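Local coordinates for tartronate semialdehyde reductase (Salmonella typhimurium, PDB 1VPD), which probably catalyses the NAD(P)H-dependent reduction of tartronate semialdehyde to D-glycerate, the last step of galactarate degradation, at residues 23-28 with 42-47; 30-35 with 60-65; 78-83 with 110-115; 137-142 with 153-158. All blocks are in the same frame, centred on the assembly; numbering follows the deposited sequence. Where two conformers were deposited one is given.

Interaction 1. Residues 23-28 with 42-47; sequences NLLKAG and ADVIAA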
# COMPACT_ATOMS: atom_id res chain seq x y z
N ASN A 23 10.53 11.72 2.22
CA ASN A 23 11.03 11.47 3.55
C ASN A 23 12.46 10.91 3.57
O ASN A 23 13.22 11.22 4.49
CB ASN A 23 10.06 10.59 4.36
CG ASN A 23 8.86 11.38 4.83
OD1 ASN A 23 8.98 12.59 5.09
ND2 ASN A 23 7.68 10.72 4.93
N LEU A 24 12.82 10.11 2.58
CA LEU A 24 14.18 9.60 2.48
C LEU A 24 15.14 10.75 2.19
O LEU A 24 16.22 10.81 2.77
CB LEU A 24 14.32 8.53 1.39
CG LEU A 24 13.67 7.16 1.66
CD1 LEU A 24 13.98 6.21 0.52
CD2 LEU A 24 14.08 6.56 2.99
N LEU A 25 14.73 11.66 1.32
CA LEU A 25 15.57 12.82 0.98
C LEU A 25 15.81 13.69 2.21
O LEU A 25 16.92 14.15 2.44
CB LEU A 25 14.96 13.64 -0.14
CG LEU A 25 14.96 12.97 -1.52
CD1 LEU A 25 14.05 13.69 -2.46
CD2 LEU A 25 16.36 12.89 -2.12
N LYS A 26 14.75 13.92 2.99
CA LYS A 26 14.84 14.68 4.23
C LYS A 26 15.71 14.01 5.28
O LYS A 26 16.33 14.69 6.09
CB LYS A 26 13.44 14.88 4.83
CG LYS A 26 12.64 15.92 4.12
CD LYS A 26 11.58 16.51 5.04
CE LYS A 26 10.23 16.42 4.42
NZ LYS A 26 10.16 17.06 3.06
N ALA A 27 15.75 12.68 5.27
CA ALA A 27 16.61 11.94 6.18
C ALA A 27 18.07 11.89 5.71
O ALA A 27 18.90 11.27 6.38
CB ALA A 27 16.08 10.51 6.35
N GLY A 28 18.37 12.47 4.56
CA GLY A 28 19.74 12.59 4.07
C GLY A 28 20.21 11.55 3.06
O GLY A 28 21.39 11.50 2.72
N ALA A 42 9.78 14.98 -11.82
CA ALA A 42 10.21 16.39 -11.70
C ALA A 42 10.02 16.93 -10.29
O ALA A 42 10.86 17.63 -9.76
CB ALA A 42 9.49 17.25 -12.69
N ASP A 43 8.90 16.56 -9.66
CA ASP A 43 8.60 16.98 -8.30
C ASP A 43 9.65 16.45 -7.32
O ASP A 43 10.12 17.16 -6.44
CB ASP A 43 7.21 16.44 -7.93
CG ASP A 43 6.73 16.93 -6.59
OD1 ASP A 43 5.53 17.25 -6.50
OD2 ASP A 43 7.45 17.01 -5.58
N VAL A 44 10.03 15.18 -7.46
CA VAL A 44 10.95 14.58 -6.54
C VAL A 44 12.40 15.05 -6.81
O VAL A 44 13.17 15.21 -5.89
CB VAL A 44 10.79 13.02 -6.52
CG1 VAL A 44 11.78 12.39 -5.60
CG2 VAL A 44 9.36 12.65 -6.07
N ILE A 45 12.74 15.30 -8.07
CA ILE A 45 14.06 15.91 -8.34
C ILE A 45 14.13 17.31 -7.75
O ILE A 45 15.16 17.71 -7.25
CB ILE A 45 14.25 16.07 -9.88
CG1 ILE A 45 14.56 14.75 -10.57
CG2 ILE A 45 15.35 17.12 -10.22
CD1 ILE A 45 14.50 14.84 -12.09
N ALA A 46 13.02 18.03 -7.77
CA ALA A 46 13.00 19.37 -7.17
C ALA A 46 13.26 19.31 -5.66
O ALA A 46 13.80 20.25 -5.09
CB ALA A 46 11.69 20.08 -7.49
N ALA A 47 12.94 18.18 -5.01
CA ALA A 47 13.27 17.97 -3.60
C ALA A 47 14.67 17.43 -3.35
O ALA A 47 15.06 17.23 -2.20
CB ALA A 47 12.24 17.02 -2.93

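Interaction 2. Residues 30-35 with 60-65; sequences SLVVSD and EQCDVI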
# COMPACT_ATOMS: atom_id res chain seq x y z
N SER A 30 20.65 9.87 -0.64
CA SER A 30 20.73 10.28 -2.03
C SER A 30 19.94 9.30 -2.88
O SER A 30 20.19 8.10 -2.82
CB SER A 30 22.19 10.31 -2.50
OG SER A 30 22.93 11.20 -1.68
N LEU A 31 18.99 9.81 -3.65
CA LEU A 31 18.09 8.97 -4.44
C LEU A 31 18.30 9.13 -5.92
O LEU A 31 18.64 10.21 -6.40
CB LEU A 31 16.62 9.29 -4.13
CG LEU A 31 16.08 9.16 -2.72
CD1 LEU A 31 14.55 9.12 -2.76
CD2 LEU A 31 16.59 7.96 -1.99
N VAL A 32 18.09 8.03 -6.64
CA VAL A 32 17.91 8.05 -8.07
C VAL A 32 16.52 7.45 -8.33
O VAL A 32 16.29 6.27 -8.06
CB VAL A 32 18.99 7.26 -8.83
CG1 VAL A 32 18.88 7.52 -10.31
CG2 VAL A 32 20.39 7.62 -8.33
N VAL A 33 15.63 8.26 -8.89
CA VAL A 33 14.20 7.93 -8.96
C VAL A 33 13.67 7.80 -10.37
O VAL A 33 14.22 8.33 -11.34
CB VAL A 33 13.36 8.96 -8.15
CG1 VAL A 33 13.90 9.14 -6.78
CG2 VAL A 33 13.22 10.32 -8.87
N SER A 34 12.58 7.03 -10.49
CA SER A 34 11.83 6.95 -11.72
C SER A 34 10.36 6.69 -11.43
O SER A 34 10.00 6.20 -10.36
CB SER A 34 12.38 5.87 -12.64
OG SER A 34 11.66 5.86 -13.86
N ASP A 35 9.53 7.08 -12.40
CA ASP A 35 8.11 6.84 -12.41
C ASP A 35 7.63 6.95 -13.85
O ASP A 35 8.30 7.58 -14.67
CB ASP A 35 7.39 7.85 -11.52
CG ASP A 35 5.91 7.54 -11.36
OD1 ASP A 35 5.61 6.63 -10.56
OD2 ASP A 35 5.00 8.12 -12.00
N GLU A 60 22.19 -0.03 -12.13
CA GLU A 60 23.63 0.13 -12.39
C GLU A 60 24.31 1.09 -11.41
O GLU A 60 25.50 0.97 -11.11
CB GLU A 60 23.85 0.60 -13.83
CG GLU A 60 23.63 -0.52 -14.83
CD GLU A 60 23.57 -0.09 -16.29
OE1 GLU A 60 23.28 1.08 -16.59
OE2 GLU A 60 23.77 -0.98 -17.14
N GLN A 61 23.54 2.05 -10.89
CA GLN A 61 24.03 3.10 -10.02
C GLN A 61 23.76 2.92 -8.53
O GLN A 61 24.37 3.62 -7.72
CB GLN A 61 23.42 4.43 -10.45
CG GLN A 61 23.73 4.86 -11.87
CD GLN A 61 22.90 6.06 -12.27
OE1 GLN A 61 22.71 6.97 -11.47
NE2 GLN A 61 22.42 6.06 -13.49
N CYS A 62 22.84 2.03 -8.16
CA CYS A 62 22.37 1.94 -6.78
C CYS A 62 22.54 0.53 -6.24
O CYS A 62 22.20 -0.42 -6.92
CB CYS A 62 20.87 2.32 -6.70
SG CYS A 62 20.50 3.99 -7.28
N ASP A 63 23.04 0.40 -5.02
CA ASP A 63 23.23 -0.92 -4.40
C ASP A 63 21.94 -1.44 -3.79
O ASP A 63 21.87 -2.61 -3.43
CB ASP A 63 24.25 -0.85 -3.25
CG ASP A 63 25.66 -0.56 -3.71
OD1 ASP A 63 26.07 -1.01 -4.81
OD2 ASP A 63 26.44 0.11 -3.00
N VAL A 64 20.99 -0.54 -3.60
CA VAL A 64 19.66 -0.90 -3.08
C VAL A 64 18.62 -0.08 -3.84
O VAL A 64 18.83 1.10 -4.14
CB VAL A 64 19.55 -0.69 -1.54
CG1 VAL A 64 19.76 0.77 -1.16
CG2 VAL A 64 18.19 -1.21 -1.01
N ILE A 65 17.50 -0.72 -4.16
CA ILE A 65 16.44 -0.10 -4.95
C ILE A 65 15.14 -0.41 -4.24
O ILE A 65 14.88 -1.57 -3.92
CB ILE A 65 16.39 -0.67 -6.38
CG1 ILE A 65 17.71 -0.42 -7.11
CG2 ILE A 65 15.26 -0.03 -7.17
CD1 ILE A 65 18.28 -1.64 -7.72

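Interaction 3. Residues 78-83 with 110-115; sequences VALGEN and SDALKA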
# COMPACT_ATOMS: atom_id res chain seq x y z
N VAL A 78 9.16 -4.09 -14.07
CA VAL A 78 10.25 -3.24 -13.60
C VAL A 78 11.47 -4.06 -13.14
O VAL A 78 12.63 -3.68 -13.41
CB VAL A 78 9.76 -2.29 -12.48
CG1 VAL A 78 10.92 -1.70 -11.69
CG2 VAL A 78 8.89 -1.18 -13.06
N ALA A 79 11.23 -5.17 -12.46
CA ALA A 79 12.30 -5.95 -11.87
C ALA A 79 12.96 -6.88 -12.88
O ALA A 79 14.19 -7.05 -12.85
CB ALA A 79 11.80 -6.75 -10.66
N LEU A 80 12.16 -7.47 -13.77
CA LEU A 80 12.61 -8.59 -14.61
C LEU A 80 12.55 -8.34 -16.11
O LEU A 80 13.11 -9.10 -16.89
CB LEU A 80 11.78 -9.84 -14.30
CG LEU A 80 11.68 -10.26 -12.84
CD1 LEU A 80 10.87 -11.53 -12.75
CD2 LEU A 80 13.06 -10.45 -12.24
N GLY A 81 11.88 -7.27 -16.51
CA GLY A 81 11.54 -7.05 -17.90
C GLY A 81 12.66 -6.37 -18.66
O GLY A 81 13.75 -6.18 -18.13
N GLU A 82 12.37 -6.02 -19.90
CA GLU A 82 13.33 -5.31 -20.74
C GLU A 82 13.69 -3.99 -20.07
O GLU A 82 12.82 -3.25 -19.62
CB GLU A 82 12.71 -5.06 -22.13
CG GLU A 82 13.47 -4.09 -23.03
CD GLU A 82 12.66 -3.63 -24.24
OE1 GLU A 82 11.57 -4.19 -24.50
OE2 GLU A 82 13.11 -2.69 -24.92
N ASN A 83 14.98 -3.71 -20.02
CA ASN A 83 15.50 -2.56 -19.31
C ASN A 83 15.11 -2.54 -17.83
O ASN A 83 15.00 -1.48 -17.23
CB ASN A 83 15.07 -1.26 -20.01
CG ASN A 83 15.78 -1.09 -21.33
OD1 ASN A 83 16.98 -1.37 -21.43
ND2 ASN A 83 15.05 -0.66 -22.35
N SER A 110 11.56 -13.03 -6.35
CA SER A 110 12.76 -13.28 -5.54
C SER A 110 13.63 -14.39 -6.13
O SER A 110 14.87 -14.28 -6.19
CB SER A 110 12.36 -13.63 -4.11
OG SER A 110 13.50 -13.91 -3.31
N ASP A 111 13.00 -15.48 -6.56
CA ASP A 111 13.75 -16.61 -7.13
C ASP A 111 14.44 -16.21 -8.43
O ASP A 111 15.59 -16.60 -8.67
CB ASP A 111 12.84 -17.80 -7.40
CG ASP A 111 12.44 -18.54 -6.14
OD1 ASP A 111 13.06 -18.33 -5.08
OD2 ASP A 111 11.49 -19.35 -6.14
N ALA A 112 13.75 -15.42 -9.25
CA ALA A 112 14.33 -14.95 -10.50
C ALA A 112 15.54 -14.04 -10.24
O ALA A 112 16.56 -14.16 -10.93
CB ALA A 112 13.31 -14.23 -11.34
N LEU A 113 15.42 -13.16 -9.26
CA LEU A 113 16.52 -12.25 -8.92
C LEU A 113 17.69 -13.01 -8.28
O LEU A 113 18.85 -12.71 -8.58
CB LEU A 113 16.05 -11.13 -7.98
CG LEU A 113 15.12 -10.12 -8.68
CD1 LEU A 113 14.50 -9.19 -7.68
CD2 LEU A 113 15.85 -9.33 -9.77
N LYS A 114 17.38 -14.00 -7.45
CA LYS A 114 18.42 -14.79 -6.76
C LYS A 114 19.33 -15.51 -7.76
O LYS A 114 20.53 -15.67 -7.49
CB LYS A 114 17.79 -15.81 -5.80
CG LYS A 114 18.81 -16.66 -5.04
CD LYS A 114 18.17 -17.48 -3.93
CE LYS A 114 19.04 -18.66 -3.49
NZ LYS A 114 20.51 -18.39 -3.59
N ALA A 115 18.77 -15.93 -8.88
CA ALA A 115 19.55 -16.60 -9.93
C ALA A 115 20.65 -15.68 -10.49
O ALA A 115 21.66 -16.17 -10.99
CB ALA A 115 18.65 -17.06 -11.03

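Interaction 4. Residues 137-142 with 153-158; sequences LSVMVG and DLMKAM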
# COMPACT_ATOMS: atom_id res chain seq x y z
N LEU A 137 4.17 5.42 8.74
CA LEU A 137 3.76 4.11 8.21
C LEU A 137 4.27 2.95 9.05
O LEU A 137 5.37 3.02 9.60
CB LEU A 137 4.33 3.91 6.80
CG LEU A 137 3.85 4.84 5.71
CD1 LEU A 137 4.70 4.65 4.45
CD2 LEU A 137 2.40 4.59 5.39
N SER A 138 3.50 1.87 9.11
CA SER A 138 4.00 0.58 9.54
C SER A 138 4.48 -0.19 8.30
O SER A 138 3.80 -0.21 7.26
CB SER A 138 2.94 -0.23 10.27
OG SER A 138 2.77 0.22 11.60
N VAL A 139 5.64 -0.82 8.43
CA VAL A 139 6.25 -1.62 7.39
C VAL A 139 6.36 -3.04 7.91
O VAL A 139 6.76 -3.28 9.05
CB VAL A 139 7.66 -1.04 7.03
CG1 VAL A 139 8.28 -1.80 5.89
CG2 VAL A 139 7.55 0.43 6.68
N MSE A 140 6.00 -3.99 7.06
CA MSE A 140 5.94 -5.40 7.42
C MSE A 140 6.74 -6.17 6.38
O MSE A 140 6.45 -6.09 5.20
CB MSE A 140 4.48 -5.87 7.51
CG MSE A 140 3.67 -5.67 6.22
SE MSE A 140 1.80 -5.14 6.57
CE MSE A 140 2.11 -3.42 7.40
N VAL A 141 7.76 -6.92 6.81
CA VAL A 141 8.83 -7.36 5.91
C VAL A 141 9.07 -8.86 5.94
O VAL A 141 9.14 -9.46 7.01
CB VAL A 141 10.16 -6.66 6.30
CG1 VAL A 141 11.21 -6.93 5.24
CG2 VAL A 141 9.94 -5.16 6.52
N GLY A 142 9.21 -9.46 4.76
CA GLY A 142 9.73 -10.80 4.65
C GLY A 142 11.08 -10.81 3.96
O GLY A 142 11.41 -9.90 3.18
N ASP A 153 17.41 0.85 8.99
CA ASP A 153 17.41 2.29 9.11
C ASP A 153 16.83 2.97 7.89
O ASP A 153 16.14 3.96 8.01
CB ASP A 153 18.83 2.84 9.35
CG ASP A 153 19.37 2.49 10.74
OD1 ASP A 153 18.60 2.17 11.67
OD2 ASP A 153 20.60 2.54 10.98
N LEU A 154 17.14 2.45 6.70
CA LEU A 154 16.63 3.03 5.47
C LEU A 154 15.10 2.94 5.47
O LEU A 154 14.41 3.91 5.17
CB LEU A 154 17.18 2.26 4.27
CG LEU A 154 16.58 2.63 2.90
CD1 LEU A 154 16.83 4.09 2.55
CD2 LEU A 154 17.11 1.73 1.81
N MSE A 155 14.58 1.75 5.78
CA MSE A 155 13.12 1.57 5.81
C MSE A 155 12.48 2.43 6.91
O MSE A 155 11.41 3.03 6.72
CB MSE A 155 12.76 0.09 5.98
CG MSE A 155 13.08 -0.75 4.76
SE MSE A 155 12.56 -2.61 4.90
CE MSE A 155 13.91 -3.26 6.18
N LYS A 156 13.14 2.49 8.06
CA LYS A 156 12.63 3.24 9.21
C LYS A 156 12.54 4.74 8.96
O LYS A 156 11.74 5.42 9.58
CB LYS A 156 13.45 2.93 10.47
CG LYS A 156 12.93 3.56 11.75
CD LYS A 156 11.61 2.91 12.22
CE LYS A 156 11.14 3.51 13.55
NZ LYS A 156 10.83 4.97 13.42
N ALA A 157 13.35 5.26 8.04
CA ALA A 157 13.27 6.67 7.67
C ALA A 157 11.93 7.09 7.07
O ALA A 157 11.62 8.29 7.03
CB ALA A 157 14.42 7.03 6.72
N MSE A 158 11.12 6.12 6.63
CA MSE A 158 9.80 6.38 6.06
C MSE A 158 8.65 6.01 7.02
O MSE A 158 7.47 6.19 6.66
CB MSE A 158 9.62 5.57 4.78
CG MSE A 158 10.51 6.04 3.63
SE MSE A 158 10.59 4.78 2.16
CE MSE A 158 11.52 3.36 3.07

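Interaction 1. Residues 23-28 with 42-47
Leu25 carries this helix-to-helix contact, and one of its methyls, CD1, meets both Val44 and Ala47. Two torsions put it there: chi1 of -69° sets CG anti to the carbonyl carbon, and a nearly extended chi2 (166°) carries CD1 straight on toward the end of helix 38-46. Leu25 CD1 lies 3.8 Å from the CB of Ala47 and 4.1 Å from the CG1 of Val44. It also rests on backbone, with Leu25 CD1 3.7 Å from the carbonyl O of Ala47. The CG1 of Val44 stands anti to its own backbone N (chi1 178°) and also packs on Val33 of strand 30-34, while Leu25 leans on Leu31 of the same strand, so that strand lies under both helices. Just past Leu25 the first helix stops in a Schellman motif, where Gly28, with positive phi, returns its N to the O of Leu25 at 3.1 Å. Two helices flanking one face of a shared parallel strand, one leading into it and the other leaving it, are the signature of the first half of a Rossmann fold, here the NAD-binding domain.

Interaction 2. Residues 30-35 with 60-65
The side chain of Val32 points from its strand straight at the turn that follows helix 55-61, where Gln61 and Cys62 receive it from two directions. Cys62 presents its sulfur: SG lies 3.8 Å from the CG2 of Val32 and 3.9 Å from its CB, so that it sits against the flank of the branched side chain and not at the end of a single methyl. A chi1 of -60°, with SG anti to the carbonyl carbon of Cys62, turns the sulfur toward Val32. Gln61 comes in differently. Its chain is extended beyond CG and crosses the valine at about a right angle, bringing the amide OE1 4.0 Å from both the CG1 and the CG2 of Val32, an oxygen set across two methyls without a hydrogen bond. The strands on which this contact hangs are not neighbours. In the parallel part of the Rossmann-fold sheet, strand 7-11 runs between 30-34 and 64-67, and its Gly9, within the predicted NAD-binding stretch, lies about 4 Å from the side chain of Cys62. Val32 thus reaches across the intervening strand 7-11, to which it is also hydrogen-bonded through its backbone, partnering Val8 and Phe10. Alternation along strand 30-34 decides the rest: Leu31 and Val33 turn to the face carrying helices 17-26 and 38-46, while Val32 faces the other layer and also touches Ile58 of helix 55-61. Gln61 is exposed and additionally brushes Ala52, whereas Cys62 and Val32 are buried.

Interaction 3. Residues 78-83 with 110-115
Leu80, in the last turn of helix 72-80, grips helix 103-114 with the two methyls at the end of its side chain, which meet Ala112 and Leu113. At its root, CB makes no close approach to 110-115; its role is to set direction, since chi1 of -52° places CG anti to the carbonyl carbon and turns the side chain across to the other helix. CG then splits the contact between its two branches. CD1, extended by a chi2 of -178°, lies 3.9 Å from the CB of Ala112. CD2 does double duty, lying 3.9 Å from that same CB of Ala112 and 3.9 Å from the CD2 of Leu113, with the CG of Leu113 at 4.1 Å. The small alanine is thus straddled by both leucine methyls. Leu113 CD2 also comes 4.2 Å from the carbonyl O of Ala79. Ile86 of helix 85-88 touches both leucines, and Leu113 also packs on Met120 of strand 119-126. Neighbouring helices that follow adjacent parallel strands, 64-67 and 94-97, and meet through alanine and leucine on one face of the sheet are typical of the second half of a Rossmann domain.

Interaction 4. Residues 137-142 with 153-158
Met155 reaches from helix 145-156 to meet Val139 and Val141 of strand 137-142, and its selenium, for this is selenomethionine in the crystal, does the touching. The side chain runs out extended at chi2 (-177°) and bends only at chi3 (-72°), which brings SE 4.0 Å from the CG2 of Val141, the two side chains meeting tip to tip. Val139 is grazed more loosely, its CG1 4.5 Å from SE. Val162 of the adjacent strand 161-166 touches Met155 and both valines. Lys156 follows and turns away from the strand, its NZ hydrogen-bonded to the carbonyl O of Ala159. Ala157 instead packs on Leu24 of helix 17-26. Met158 makes its contact with backbone: its carbonyl O lies 3.9 Å from the CD1 of Leu137 and 3.9 Å from its CB. The side chain of Met158 packs on Leu24 and Met98. Leu137, Val139 and Val141 are alternate residues of one strand, so that a single face of it supports the helix in a beta-alpha-beta unit. Leu137 also touches Met16 of the predicted NAD-binding loop. No hydrogen bond joins the two segments; the contact is buried and mainly van der Waals, with apolar side chains set against selenium and against one carbonyl oxygen, and it probably owes its stability to the exclusion of water.

All four contacts lie in the Rossmann-type NAD-binding domain and are mainly apolar, without a hydrogen bond between segments, yet they differ in place. Interactions 2 and 4 are buried and set side chains of a sheet strand against a helix or the turn after it; interactions 1 and 3 are helix-to-helix, partly buried, near helix ends. Strand 30-34 ties interaction 1 to interaction 2. Leu24 of helix 17-26 joins interaction 1 to segment 153-158 of interaction 4, and Val64 meets Leu154 to link interactions 2 and 4. Interaction 3 touches none of the others. Sulfur, or the selenium of selenomethionine, takes a leading part in the two buried contacts, plain methyls in the helix pairs.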